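Local coordinates for biotin protein ligase-like protein of unknown function (Silicibacter sp., PDB 3BFM) that is of unknown function but resembles biotin protein ligases, belongs to the biotin/lipoate A/B protein ligase family and binds calcium in the crystal, at residues C71-L82 with L159-W170; L97-G105 with P141-E149. All blocks are in the same frame, centred on the assembly; numbering follows the deposited sequence. Where two conformers were deposited one is given.

Overall arrangement
Two helices packed on a sheet, and a loop packed on a hairpin of that same sheet, illustrate how one core can be closed from several directions. Contact 1 pairs residues 71-82 with 159-170; contact 2, nested along the chain inside the loop that contact 1 closes, pairs 97-105 with 141-149. Their centres lie about 17 Å apart, yet apolar side chains join them: Leu79 CD2 is 3.9 Å from Leu146 CD1, and Phe75 CE2 is 3.9 Å from Leu97 CD1. Leu159 of contact 1 also packs on Leu146. The calcium ligands Gln21, Asp22 and Glu43 lie outside both contacts, and both contacts fall within the biotin/lipoate ligase-family part of the chain.

Contact 1: residues C71-L82 with L159-W170; sequences CGVGFQNALGAL and LLESWARHCLHW
Gly74 and Cys167 bring the two helices together where their backbones come nearest, with CA atoms only 4.4 Å apart. Bare Gly74 makes way for Cys167 SG, which lies over one face of Trp163 and 3.8 Å from Cys71 SG. On this tight, buried side Trp163, its CG turned anti to the backbone N, lays its indole among Cys71, Gly74, Phe75 and Ala78. Its NE1 donates in the ring plane to Cys71 O at 3.1 Å, an oxygen that already receives Phe75 N from the other face of its carbonyl. Phe75 directs a ring edge toward the Trp163 face in an offset edge-to-face pair, planes 73° apart. Ala78 is a knob among Leu159, Ser162, Trp163 and His166; Leu159 answers among Phe75, Ala78, Leu79 and Leu82.

The other flank is more polar and partly exposed. Asn77 CB rests 3.4 Å from His166 CD2, and His166 ND1 bonds Ser162 O, which accepts His166 N from the opposite face. The Asn77 amide is gripped at both ends: ND2 bonds Gln76 OE1, and OD1 accepts Trp170 NE1 (2.8 Å, 168°), whose indole carries Val73 CG1 over one face. Only toward the solvent does packing slacken, exposed Ala81 CB staying 4.4 Å from His166 CE1. With strands 48-55 and 123-130 against Trp163, this is knobs-into-holes packing of two helices, crossing at 132°, on the mixed sheet of a biotin/lipoate ligase-type domain.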
loop_
_atom_site.group_PDB
_atom_site.type_symbol
_atom_site.label_atom_id
_atom_site.label_comp_id
_atom_site.label_asym_id
_atom_site.label_seq_id
_atom_site.Cartn_x
_atom_site.Cartn_y
_atom_site.Cartn_z
ATOM N N CYS A 71 7.901 1.249 -13.318
ATOM C CA CYS A 71 8.514 0.060 -12.711
ATOM C C CYS A 71 9.912 -0.237 -13.284
ATOM O O CYS A 71 10.740 -0.894 -12.655
ATOM C CB CYS A 71 7.596 -1.144 -12.875
ATOM S SG CYS A 71 6.093 -0.969 -11.844
ATOM N N GLY A 72 10.186 0.267 -14.489
ATOM C CA GLY A 72 11.523 0.227 -15.035
ATOM C C GLY A 72 12.477 1.107 -14.271
ATOM O O GLY A 72 13.597 0.697 -13.965
ATOM N N VAL A 73 12.051 2.326 -13.957
ATOM C CA VAL A 73 12.842 3.232 -13.116
ATOM C C VAL A 73 13.044 2.601 -11.742
ATOM O O VAL A 73 14.151 2.629 -11.156
ATOM C CB VAL A 73 12.174 4.611 -12.963
ATOM C CG1 VAL A 73 12.975 5.489 -12.012
ATOM C CG2 VAL A 73 12.000 5.310 -14.311
ATOM N N GLY A 74 11.961 2.034 -11.219
ATOM C CA GLY A 74 12.052 1.280 -9.963
ATOM C C GLY A 74 13.157 0.224 -9.981
ATOM O O GLY A 74 13.954 0.100 -9.023
ATOM N N PHE A 75 13.201 -0.557 -11.053
ATOM C CA PHE A 75 14.230 -1.580 -11.225
ATOM C C PHE A 75 15.646 -1.034 -11.344
ATOM O O PHE A 75 16.579 -1.555 -10.725
ATOM C CB PHE A 75 13.940 -2.450 -12.436
ATOM C CG PHE A 75 14.957 -3.518 -12.639
ATOM C CD1 PHE A 75 14.919 -4.671 -11.852
ATOM C CD2 PHE A 75 16.003 -3.372 -13.542
ATOM C CE1 PHE A 75 15.854 -5.659 -12.007
ATOM C CE2 PHE A 75 16.956 -4.373 -13.675
ATOM C CZ PHE A 75 16.877 -5.510 -12.892
ATOM N N GLN A 76 15.831 -0.025 -12.199
ATOM C CA GLN A 76 17.146 0.602 -12.306
ATOM C C GLN A 76 17.629 1.118 -10.935
ATOM O O GLN A 76 18.793 0.917 -10.577
ATOM C CB GLN A 76 17.138 1.715 -13.346
ATOM C CG GLN A 76 18.534 2.337 -13.600
ATOM C CD GLN A 76 18.971 3.355 -12.548
ATOM O OE1 GLN A 76 18.169 3.964 -11.850
ATOM N NE2 GLN A 76 20.279 3.539 -12.443
ATOM N N ASN A 77 16.738 1.753 -10.162
ATOM C CA ASN A 77 17.105 2.282 -8.848
ATOM C C ASN A 77 17.433 1.156 -7.875
ATOM O O ASN A 77 18.364 1.260 -7.075
ATOM C CB ASN A 77 15.951 3.065 -8.209
ATOM C CG ASN A 77 15.612 4.392 -8.895
ATOM O OD1 ASN A 77 14.762 5.109 -8.383
ATOM N ND2 ASN A 77 16.206 4.700 -10.024
ATOM N N ALA A 78 16.641 0.091 -7.934
ATOM C CA ALA A 78 16.782 -1.079 -7.088
ATOM C C ALA A 78 18.112 -1.760 -7.371
ATOM O O ALA A 78 18.882 -1.997 -6.461
ATOM C CB ALA A 78 15.593 -2.053 -7.293
ATOM N N LEU A 79 18.416 -2.038 -8.636
ATOM C CA LEU A 79 19.713 -2.663 -8.941
ATOM C C LEU A 79 20.919 -1.738 -8.568
ATOM O O LEU A 79 21.909 -2.196 -7.965
ATOM C CB LEU A 79 19.765 -3.064 -10.413
ATOM C CG LEU A 79 20.918 -3.957 -10.875
ATOM C CD1 LEU A 79 21.103 -5.156 -9.931
ATOM C CD2 LEU A 79 20.633 -4.422 -12.306
ATOM N N GLY A 80 20.829 -0.452 -8.904
ATOM C CA GLY A 80 21.866 0.520 -8.527
ATOM C C GLY A 80 22.179 0.621 -7.037
ATOM O O GLY A 80 23.324 0.858 -6.633
ATOM N N ALA A 81 21.165 0.431 -6.209
ATOM C CA ALA A 81 21.366 0.372 -4.760
ATOM C C ALA A 81 22.162 -0.864 -4.275
ATOM O O ALA A 81 22.658 -0.858 -3.144
ATOM C CB ALA A 81 20.022 0.419 -4.050
ATOM N N LEU A 82 22.249 -1.919 -5.092
ATOM C CA LEU A 82 22.836 -3.214 -4.681
ATOM C C LEU A 82 24.071 -3.639 -5.476
ATOM O O LEU A 82 24.860 -4.458 -5.024
ATOM C CB LEU A 82 21.774 -4.330 -4.799
ATOM C CG LEU A 82 20.536 -4.199 -3.904
ATOM C CD1 LEU A 82 19.532 -5.342 -4.158
ATOM C CD2 LEU A 82 20.904 -4.153 -2.438
ATOM N N LEU A 159 17.166 -7.989 -3.994
ATOM C CA LEU A 159 16.794 -7.282 -5.243
ATOM C C LEU A 159 15.261 -7.184 -5.448
ATOM O O LEU A 159 14.713 -6.134 -5.804
ATOM C CB LEU A 159 17.487 -7.924 -6.431
ATOM C CG LEU A 159 17.237 -7.237 -7.788
ATOM C CD1 LEU A 159 17.675 -5.770 -7.837
ATOM C CD2 LEU A 159 17.906 -8.005 -8.957
ATOM N N LEU A 160 14.577 -8.302 -5.221
ATOM C CA LEU A 160 13.119 -8.322 -5.214
ATOM C C LEU A 160 12.501 -7.334 -4.244
ATOM O O LEU A 160 11.608 -6.574 -4.614
ATOM C CB LEU A 160 12.633 -9.737 -4.940
ATOM C CG LEU A 160 11.138 -9.954 -4.801
ATOM C CD1 LEU A 160 10.371 -9.512 -6.074
ATOM C CD2 LEU A 160 10.913 -11.446 -4.501
ATOM N N GLU A 161 12.965 -7.351 -2.984
ATOM C CA GLU A 161 12.493 -6.426 -1.976
ATOM C C GLU A 161 12.717 -4.999 -2.407
ATOM O O GLU A 161 11.853 -4.142 -2.241
ATOM C CB GLU A 161 13.271 -6.648 -0.668
ATOM C CG GLU A 161 12.919 -7.924 0.016
ATOM C CD GLU A 161 13.828 -8.244 1.201
ATOM O OE1 GLU A 161 14.916 -7.625 1.330
ATOM O OE2 GLU A 161 13.419 -9.096 2.025
ATOM N N SER A 162 13.896 -4.754 -2.962
ATOM C CA SER A 162 14.282 -3.411 -3.374
ATOM C C SER A 162 13.459 -2.929 -4.570
ATOM O O SER A 162 13.080 -1.765 -4.640
ATOM C CB SER A 162 15.764 -3.377 -3.685
ATOM O OG SER A 162 16.186 -2.048 -3.804
ATOM N N TRP A 163 13.173 -3.834 -5.501
ATOM C CA TRP A 163 12.357 -3.467 -6.661
ATOM C C TRP A 163 10.983 -2.998 -6.134
ATOM O O TRP A 163 10.483 -1.905 -6.452
ATOM C CB TRP A 163 12.223 -4.614 -7.626
ATOM C CG TRP A 163 11.395 -4.285 -8.846
ATOM C CD1 TRP A 163 11.602 -3.249 -9.734
ATOM C CD2 TRP A 163 10.275 -5.017 -9.336
ATOM N NE1 TRP A 163 10.671 -3.299 -10.722
ATOM C CE2 TRP A 163 9.838 -4.370 -10.511
ATOM C CE3 TRP A 163 9.586 -6.144 -8.882
ATOM C CZ2 TRP A 163 8.723 -4.804 -11.238
ATOM C CZ3 TRP A 163 8.466 -6.586 -9.597
ATOM C CH2 TRP A 163 8.061 -5.930 -10.772
ATOM N N ALA A 164 10.377 -3.839 -5.303
ATOM C CA ALA A 164 9.073 -3.493 -4.732
ATOM C C ALA A 164 9.067 -2.124 -4.050
ATOM O O ALA A 164 8.157 -1.302 -4.298
ATOM C CB ALA A 164 8.571 -4.585 -3.792
ATOM N N ARG A 165 10.061 -1.868 -3.211
ATOM C CA ARG A 165 10.175 -0.605 -2.505
ATOM C C ARG A 165 10.366 0.571 -3.445
ATOM O O ARG A 165 9.668 1.599 -3.323
ATOM C CB ARG A 165 11.336 -0.592 -1.508
ATOM C CG ARG A 165 11.015 -1.093 -0.153
ATOM C CD ARG A 165 12.061 -0.657 0.871
ATOM N NE ARG A 165 13.441 -0.866 0.400
ATOM C CZ ARG A 165 14.101 -2.033 0.405
ATOM N NH1 ARG A 165 13.531 -3.158 0.841
ATOM N NH2 ARG A 165 15.349 -2.077 -0.048
ATOM N N HIS A 166 11.281 0.458 -4.396
ATOM C CA HIS A 166 11.454 1.580 -5.311
ATOM C C HIS A 166 10.279 1.792 -6.288
ATOM O O HIS A 166 9.934 2.923 -6.592
ATOM C CB HIS A 166 12.760 1.439 -6.099
ATOM C CG HIS A 166 13.971 1.766 -5.311
ATOM N ND1 HIS A 166 14.699 0.817 -4.644
ATOM C CD2 HIS A 166 14.594 2.950 -5.090
ATOM C CE1 HIS A 166 15.715 1.401 -4.023
ATOM N NE2 HIS A 166 15.672 2.692 -4.284
ATOM N N CYS A 167 9.634 0.719 -6.764
ATOM C CA CYS A 167 8.396 0.871 -7.516
ATOM C C CYS A 167 7.341 1.627 -6.722
ATOM O O CYS A 167 6.676 2.517 -7.237
ATOM C CB CYS A 167 7.847 -0.489 -7.955
ATOM S SG CYS A 167 8.819 -1.214 -9.247
ATOM N N LEU A 168 7.149 1.262 -5.466
ATOM C CA LEU A 168 6.161 1.952 -4.668
ATOM C C LEU A 168 6.513 3.432 -4.525
ATOM O O LEU A 168 5.640 4.257 -4.627
ATOM C CB LEU A 168 6.053 1.321 -3.286
ATOM C CG LEU A 168 5.085 1.927 -2.277
ATOM C CD1 LEU A 168 3.657 1.760 -2.736
ATOM C CD2 LEU A 168 5.341 1.231 -0.894
ATOM N N HIS A 169 7.781 3.761 -4.319
ATOM C CA HIS A 169 8.158 5.179 -4.226
ATOM C C HIS A 169 7.681 5.981 -5.464
ATOM O O HIS A 169 7.000 7.011 -5.336
ATOM C CB HIS A 169 9.676 5.290 -4.015
ATOM C CG HIS A 169 10.202 6.675 -4.144
ATOM N ND1 HIS A 169 10.157 7.584 -3.107
ATOM C CD2 HIS A 169 10.765 7.322 -5.191
ATOM C CE1 HIS A 169 10.672 8.732 -3.515
ATOM N NE2 HIS A 169 11.060 8.595 -4.769
ATOM N N TRP A 170 7.981 5.457 -6.654
ATOM C CA TRP A 170 7.669 6.156 -7.920
ATOM C C TRP A 170 6.153 6.111 -8.237
ATOM O O TRP A 170 5.577 7.041 -8.822
ATOM C CB TRP A 170 8.544 5.613 -9.057
ATOM C CG TRP A 170 9.934 6.073 -8.950
ATOM C CD1 TRP A 170 11.025 5.337 -8.622
ATOM C CD2 TRP A 170 10.393 7.414 -9.129
ATOM N NE1 TRP A 170 12.138 6.126 -8.609
ATOM C CE2 TRP A 170 11.780 7.408 -8.918
ATOM C CE3 TRP A 170 9.766 8.613 -9.468
ATOM C CZ2 TRP A 170 12.558 8.576 -9.014
ATOM C CZ3 TRP A 170 10.531 9.764 -9.569
ATOM C CH2 TRP A 170 11.913 9.735 -9.336
#

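Contact 2: residues L97-G105 with P141-E149; sequences LRINGARCG and PDETALYAE
Arg103 reaches from the second strand of a hairpin over the start of the loop 141-149, meeting new partners along its length. Its CB lies 3.6 Å from Glu143 OE1, the oxygen that also accepts Arg103 N in an almost straight bond (3.0 Å, 174°). CG, placed anti to the backbone N by chi1 of 178°, comes 3.4 Å from Pro141 O. After a bend at chi2, NE turns back to donate to Gly105 O from above the carbonyl plane. CZ then packs on Pro141 CB and CG, the latter over one guanidinium face; NH1 is 3.7 Å from Pro141 CB, NH2 3.5 Å from Pro141 CG. NH2 also donates a hydrogen bond to a water that in turn donates to Asp142 OD1, linking these opposite charges through solvent.

The same Asp142 OD1 receives Gly105 N from above the carboxylate plane. Arg103 O accepts both Glu143 N and Thr144 N. Arg98 NH1, bonded to Gly101 O in its own hairpin, makes a salt bridge to Glu143 OE1 whose hydrogen bond is weak. At the turn, Asn100 ND2 bonds Glu149 OE1 (2.7 Å, 177°) on the anti side of that oxygen, while Thr144 OG1 bonds OE2; Ala88 N holds Asn100 OD1. Ile99 CD1 meets Leu146 CD1 in a tight 3.3 Å contact, and both side chains touch helix 67-82. The whole is a beta hairpin of strands 96-99 and 102-111, closed by a type I' turn (Ile99 to Ala102), just inside edge strand 89-91.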
loop_
_atom_site.group_PDB
_atom_site.type_symbol
_atom_site.label_atom_id
_atom_site.label_comp_id
_atom_site.label_asym_id
_atom_site.label_seq_id
_atom_site.Cartn_x
_atom_site.Cartn_y
_atom_site.Cartn_z
ATOM N N LEU A 97 15.014 -5.168 -20.741
ATOM C CA LEU A 97 16.026 -4.602 -19.875
ATOM C C LEU A 97 17.389 -4.811 -20.503
ATOM O O LEU A 97 17.592 -5.809 -21.163
ATOM C CB LEU A 97 15.982 -5.261 -18.460
ATOM C CG LEU A 97 14.726 -5.003 -17.637
ATOM C CD1 LEU A 97 14.614 -5.898 -16.335
ATOM C CD2 LEU A 97 14.642 -3.526 -17.258
ATOM N N ARG A 98 18.317 -3.887 -20.281
ATOM C CA ARG A 98 19.682 -4.074 -20.726
ATOM C C ARG A 98 20.631 -3.833 -19.598
ATOM O O ARG A 98 20.491 -2.867 -18.859
ATOM C CB ARG A 98 20.043 -3.136 -21.880
ATOM C CG ARG A 98 19.222 -3.376 -23.146
ATOM C CD ARG A 98 19.996 -3.063 -24.407
ATOM N NE ARG A 98 19.270 -3.642 -25.534
ATOM C CZ ARG A 98 19.720 -4.564 -26.385
ATOM N NH1 ARG A 98 20.978 -5.005 -26.366
ATOM N NH2 ARG A 98 18.900 -5.006 -27.335
ATOM N N ILE A 99 21.595 -4.741 -19.457
ATOM C CA ILE A 99 22.628 -4.600 -18.439
ATOM C C ILE A 99 23.953 -4.604 -19.162
ATOM O O ILE A 99 24.216 -5.511 -19.957
ATOM C CB ILE A 99 22.508 -5.719 -17.357
ATOM C CG1 ILE A 99 21.161 -5.538 -16.634
ATOM C CG2 ILE A 99 23.642 -5.638 -16.385
ATOM C CD1 ILE A 99 20.855 -6.569 -15.508
ATOM N N ASN A 100 24.745 -3.560 -18.919
ATOM C CA ASN A 100 25.984 -3.304 -19.670
ATOM C C ASN A 100 25.782 -3.463 -21.174
ATOM O O ASN A 100 26.617 -4.037 -21.871
ATOM C CB ASN A 100 27.088 -4.241 -19.153
ATOM C CG ASN A 100 27.399 -4.038 -17.673
ATOM O OD1 ASN A 100 27.377 -2.923 -17.157
ATOM N ND2 ASN A 100 27.692 -5.132 -16.983
ATOM N N GLY A 101 24.658 -2.957 -21.679
ATOM C CA GLY A 101 24.353 -2.942 -23.098
ATOM C C GLY A 101 23.734 -4.196 -23.675
ATOM O O GLY A 101 23.328 -4.194 -24.836
ATOM N N ALA A 102 23.653 -5.258 -22.879
ATOM C CA ALA A 102 23.143 -6.549 -23.321
ATOM C C ALA A 102 21.756 -6.837 -22.766
ATOM O O ALA A 102 21.479 -6.582 -21.599
ATOM C CB ALA A 102 24.081 -7.653 -22.905
ATOM N N ARG A 103 20.917 -7.409 -23.618
ATOM C CA ARG A 103 19.565 -7.800 -23.256
ATOM C C ARG A 103 19.631 -8.815 -22.133
ATOM O O ARG A 103 20.347 -9.803 -22.232
ATOM C CB ARG A 103 18.853 -8.397 -24.447
ATOM C CG ARG A 103 17.459 -8.895 -24.199
ATOM C CD ARG A 103 16.430 -7.791 -23.688
ATOM N NE ARG A 103 15.205 -8.496 -23.364
ATOM C CZ ARG A 103 14.283 -8.870 -24.237
ATOM N NH1 ARG A 103 14.351 -8.518 -25.521
ATOM N NH2 ARG A 103 13.268 -9.595 -23.815
ATOM N N CYS A 104 18.901 -8.533 -21.056
ATOM C CA CYS A 104 19.030 -9.275 -19.809
ATOM C C CYS A 104 17.709 -9.098 -19.075
ATOM O O CYS A 104 17.587 -8.281 -18.178
ATOM C CB CYS A 104 20.183 -8.739 -18.975
ATOM S SG CYS A 104 20.519 -9.714 -17.452
ATOM N N GLY A 105 16.713 -9.821 -19.536
ATOM C CA GLY A 105 15.392 -9.768 -18.910
ATOM C C GLY A 105 14.455 -8.737 -19.485
ATOM O O GLY A 105 14.740 -8.054 -20.479
ATOM N N PRO A 141 15.537 -14.373 -25.956
ATOM C CA PRO A 141 16.082 -13.123 -26.442
ATOM C C PRO A 141 17.301 -12.660 -25.623
ATOM O O PRO A 141 18.009 -11.756 -26.031
ATOM C CB PRO A 141 14.907 -12.143 -26.272
ATOM C CG PRO A 141 14.129 -12.677 -25.145
ATOM C CD PRO A 141 14.334 -14.170 -25.123
ATOM N N ASP A 142 17.548 -13.261 -24.465
ATOM C CA ASP A 142 18.581 -12.731 -23.562
ATOM C C ASP A 142 19.990 -12.973 -24.065
ATOM O O ASP A 142 20.307 -14.065 -24.494
ATOM C CB ASP A 142 18.434 -13.354 -22.164
ATOM C CG ASP A 142 17.098 -13.011 -21.504
ATOM O OD1 ASP A 142 16.643 -11.848 -21.616
ATOM O OD2 ASP A 142 16.504 -13.921 -20.887
ATOM N N GLU A 143 20.838 -11.964 -23.950
ATOM C CA GLU A 143 22.233 -12.040 -24.359
ATOM C C GLU A 143 23.201 -12.223 -23.190
ATOM O O GLU A 143 24.351 -12.616 -23.388
ATOM C CB GLU A 143 22.583 -10.777 -25.148
ATOM C CG GLU A 143 21.612 -10.525 -26.274
ATOM C CD GLU A 143 21.794 -9.175 -26.983
ATOM O OE1 GLU A 143 21.938 -8.108 -26.330
ATOM O OE2 GLU A 143 21.747 -9.196 -28.230
ATOM N N THR A 144 22.748 -11.940 -21.970
ATOM C CA THR A 144 23.570 -12.131 -20.783
ATOM C C THR A 144 22.649 -12.489 -19.619
ATOM O O THR A 144 21.479 -12.797 -19.816
ATOM C CB THR A 144 24.407 -10.877 -20.465
ATOM O OG1 THR A 144 25.405 -11.176 -19.472
ATOM C CG2 THR A 144 23.536 -9.727 -19.981
ATOM N N ALA A 145 23.205 -12.469 -18.419
ATOM C CA ALA A 145 22.469 -12.760 -17.207
ATOM C C ALA A 145 23.131 -11.938 -16.123
ATOM O O ALA A 145 24.312 -11.597 -16.223
ATOM C CB ALA A 145 22.511 -14.237 -16.868
ATOM N N LEU A 146 22.377 -11.627 -15.078
ATOM C CA LEU A 146 22.815 -10.710 -14.045
ATOM C C LEU A 146 24.159 -11.064 -13.434
ATOM O O LEU A 146 25.013 -10.197 -13.282
ATOM C CB LEU A 146 21.795 -10.633 -12.908
ATOM C CG LEU A 146 21.973 -9.430 -11.972
ATOM C CD1 LEU A 146 21.635 -8.127 -12.656
ATOM C CD2 LEU A 146 21.077 -9.673 -10.751
ATOM N N TYR A 147 24.336 -12.337 -13.075
ATOM C CA TYR A 147 25.536 -12.754 -12.371
ATOM C C TYR A 147 26.701 -12.913 -13.337
ATOM O O TYR A 147 27.850 -13.059 -12.911
ATOM C CB TYR A 147 25.290 -14.032 -11.552
ATOM C CG TYR A 147 24.332 -13.834 -10.412
ATOM C CD1 TYR A 147 24.232 -12.617 -9.753
ATOM C CD2 TYR A 147 23.549 -14.880 -9.943
ATOM C CE1 TYR A 147 23.347 -12.443 -8.722
ATOM C CE2 TYR A 147 22.664 -14.723 -8.902
ATOM C CZ TYR A 147 22.569 -13.509 -8.277
ATOM O OH TYR A 147 21.672 -13.359 -7.225
ATOM N N ALA A 148 26.407 -12.877 -14.630
ATOM C CA ALA A 148 27.450 -12.819 -15.644
ATOM C C ALA A 148 28.003 -11.396 -15.787
ATOM O O ALA A 148 29.073 -11.215 -16.361
ATOM C CB ALA A 148 26.917 -13.341 -17.003
ATOM N N GLU A 149 27.297 -10.401 -15.251
ATOM C CA GLU A 149 27.613 -8.977 -15.499
ATOM C C GLU A 149 28.160 -8.228 -14.305
ATOM O O GLU A 149 27.997 -7.012 -14.211
ATOM C CB GLU A 149 26.350 -8.254 -16.001
ATOM C CG GLU A 149 25.913 -8.713 -17.371
ATOM C CD GLU A 149 26.985 -8.450 -18.435
ATOM O OE1 GLU A 149 27.764 -7.486 -18.267
ATOM O OE2 GLU A 149 27.032 -9.216 -19.422
HETATM O O HOH W 1 13.991 -11.316 -21.503
#